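Local coordinates for protein (superoxide dismutase) (Sulfolobus acidocaldarius, PDB 1B06), which destroys toxic superoxide radicals, using one bound iron ion per subunit to convert them to hydrogen peroxide and oxygen, at residues 81-86 with 133-138. Numbering follows the deposited sequence.
Sequences HKLHAI and SGWTVL. With FE (Fe (III) ion), chain G.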
loop_
_atom_site.group_PDB
_atom_site.type_symbol
_atom_site.label_atom_id
_atom_site.label_comp_id
_atom_site.label_asym_id
_atom_site.label_seq_id
_atom_site.Cartn_x
_atom_site.Cartn_y
_atom_site.Cartn_z
ATOM N N HIS A 81 9.748 9.310 12.365
ATOM C CA HIS A 81 10.672 9.763 13.395
ATOM C C HIS A 81 11.899 8.840 13.509
ATOM O O HIS A 81 13.043 9.284 13.374
ATOM C CB HIS A 81 9.919 9.855 14.737
ATOM C CG HIS A 81 10.781 9.648 15.945
ATOM N ND1 HIS A 81 11.858 10.455 16.240
ATOM C CD2 HIS A 81 10.720 8.725 16.935
ATOM C CE1 HIS A 81 12.424 10.040 17.358
ATOM N NE2 HIS A 81 11.754 8.992 17.801
ATOM N N LYS A 82 11.655 7.555 13.735
ATOM C CA LYS A 82 12.733 6.587 13.889
ATOM C C LYS A 82 13.687 6.518 12.706
ATOM O O LYS A 82 14.901 6.437 12.891
ATOM C CB LYS A 82 12.146 5.204 14.165
ATOM C CG LYS A 82 11.299 5.144 15.437
ATOM C CD LYS A 82 11.026 3.711 15.873
ATOM C CE LYS A 82 10.467 3.666 17.290
ATOM N NZ LYS A 82 11.545 3.536 18.323
ATOM N N LEU A 83 13.148 6.550 11.494
ATOM C CA LEU A 83 13.983 6.472 10.304
ATOM C C LEU A 83 14.844 7.716 10.119
ATOM O O LEU A 83 15.986 7.624 9.666
ATOM C CB LEU A 83 13.117 6.247 9.065
ATOM C CG LEU A 83 12.430 4.880 8.965
ATOM C CD1 LEU A 83 11.741 4.774 7.619
ATOM C CD2 LEU A 83 13.444 3.755 9.135
ATOM N N HIS A 84 14.304 8.880 10.464
ATOM C CA HIS A 84 15.068 10.113 10.335
ATOM C C HIS A 84 16.178 10.136 11.379
ATOM O O HIS A 84 17.270 10.641 11.127
ATOM C CB HIS A 84 14.154 11.328 10.504
ATOM C CG HIS A 84 13.473 11.733 9.239
ATOM N ND1 HIS A 84 12.266 11.201 8.844
ATOM C CD2 HIS A 84 13.863 12.561 8.243
ATOM C CE1 HIS A 84 11.944 11.680 7.656
ATOM N NE2 HIS A 84 12.897 12.508 7.269
ATOM N N ALA A 85 15.894 9.571 12.547
ATOM C CA ALA A 85 16.868 9.515 13.625
ATOM C C ALA A 85 18.079 8.692 13.196
ATOM O O ALA A 85 19.215 9.024 13.528
ATOM C CB ALA A 85 16.235 8.913 14.864
ATOM N N ILE A 86 17.843 7.612 12.462
ATOM C CA ILE A 86 18.946 6.781 11.989
ATOM C C ILE A 86 19.695 7.521 10.877
ATOM O O ILE A 86 20.926 7.541 10.841
ATOM C CB ILE A 86 18.433 5.442 11.424
ATOM C CG1 ILE A 86 17.793 4.616 12.539
ATOM C CG2 ILE A 86 19.581 4.667 10.798
ATOM C CD1 ILE A 86 16.877 3.515 12.036
ATOM N N SER A 133 8.045 8.494 -3.419
ATOM C CA SER A 133 8.697 8.836 -2.158
ATOM C C SER A 133 8.924 7.645 -1.239
ATOM O O SER A 133 8.070 6.767 -1.127
ATOM C CB SER A 133 7.864 9.885 -1.425
ATOM O OG SER A 133 8.110 11.168 -1.965
ATOM N N GLY A 134 10.074 7.632 -0.569
ATOM C CA GLY A 134 10.384 6.536 0.326
ATOM C C GLY A 134 11.843 6.494 0.708
ATOM O O GLY A 134 12.520 7.519 0.705
ATOM N N TRP A 135 12.327 5.303 1.045
ATOM C CA TRP A 135 13.719 5.121 1.447
ATOM C C TRP A 135 14.281 3.838 0.854
ATOM O O TRP A 135 13.527 2.956 0.443
ATOM C CB TRP A 135 13.836 4.974 2.969
ATOM C CG TRP A 135 13.107 5.972 3.796
ATOM C CD1 TRP A 135 11.754 6.121 3.911
ATOM C CD2 TRP A 135 13.697 6.937 4.677
ATOM N NE1 TRP A 135 11.464 7.121 4.811
ATOM C CE2 TRP A 135 12.638 7.639 5.296
ATOM C CE3 TRP A 135 15.017 7.277 5.003
ATOM C CZ2 TRP A 135 12.860 8.663 6.224
ATOM C CZ3 TRP A 135 15.237 8.296 5.927
ATOM C CH2 TRP A 135 14.162 8.975 6.527
ATOM N N THR A 136 15.608 3.739 0.806
ATOM C CA THR A 136 16.250 2.509 0.361
ATOM C C THR A 136 17.090 2.154 1.571
ATOM O O THR A 136 17.857 2.975 2.080
ATOM C CB THR A 136 17.129 2.678 -0.881
ATOM O OG1 THR A 136 16.297 2.980 -2.009
ATOM C CG2 THR A 136 17.858 1.373 -1.177
ATOM N N VAL A 137 16.915 0.934 2.051
ATOM C CA VAL A 137 17.589 0.487 3.255
ATOM C C VAL A 137 18.391 -0.786 3.067
ATOM O O VAL A 137 18.137 -1.564 2.150
ATOM C CB VAL A 137 16.532 0.230 4.362
ATOM C CG1 VAL A 137 17.200 -0.017 5.684
ATOM C CG2 VAL A 137 15.586 1.416 4.462
ATOM N N LEU A 138 19.372 -0.980 3.941
ATOM C CA LEU A 138 20.178 -2.191 3.938
ATOM C C LEU A 138 19.985 -2.792 5.326
ATOM O O LEU A 138 20.391 -2.193 6.328
ATOM C CB LEU A 138 21.659 -1.888 3.713
ATOM C CG LEU A 138 22.495 -3.174 3.677
ATOM C CD1 LEU A 138 22.171 -3.938 2.403
ATOM C CD2 LEU A 138 23.976 -2.855 3.740
HETATM FE FE FE G . 12.932 12.956 5.122
HETATM O O HOH W 1 11.579 11.417 4.776
#
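In both Trp135 and His84, CG turns away from the carbonyl carbon to lie on the amide nitrogen's side, and these torsions (chi1 -48° and -85°) send the indole out from its strand to meet an imidazole that leans off its helix. The example illustrates how the iron/manganese superoxide dismutase fold builds its metal site between two domains: helix 67-89 belongs to the alpha-hairpin domain, strand 134-140 to the antiparallel sheet of the C-terminal domain. With the CA atoms of Leu83 and Trp135 9.0 Å apart, the gap is bridged mainly by side chains.

The ring pair is T-shaped. The benzo edge of Trp135 points at one face of His84, planes at 80°, with CH2 over the centre of the imidazole and CZ2 of Trp135 reaching CE1 of His84 at 3.5 Å. The indole's own face receives Leu83: CD1 of Leu83 lies 3.8 Å from the centroid of the five-membered ring of Trp135, a CH-pi contact close to the ring normal. Nearer the backbone, CB of Leu83 packs on CZ2 of Trp135 at 3.7 Å. One indole thus meets two neighbouring helix residues with different parts of itself, edge to His84 and face to Leu83, and its NE1 is hydrogen-bonded to His155.

An alanine in place of Trp135 would probably open a gap beside the iron, leaving one face of His84 without its aromatic neighbour and Leu83 CD1 without the ring beneath it. The imidazole is also held at both nitrogens, ND1 by a hydrogen bond with Gly80 O, which is likely to make the ring a stronger donor to the metal. His33, Asp170 and His174 supply the other protein ligands; NE2 of His84 binds the iron at 2.2 Å, and a water oxygen sits 2.1 Å from the same ion.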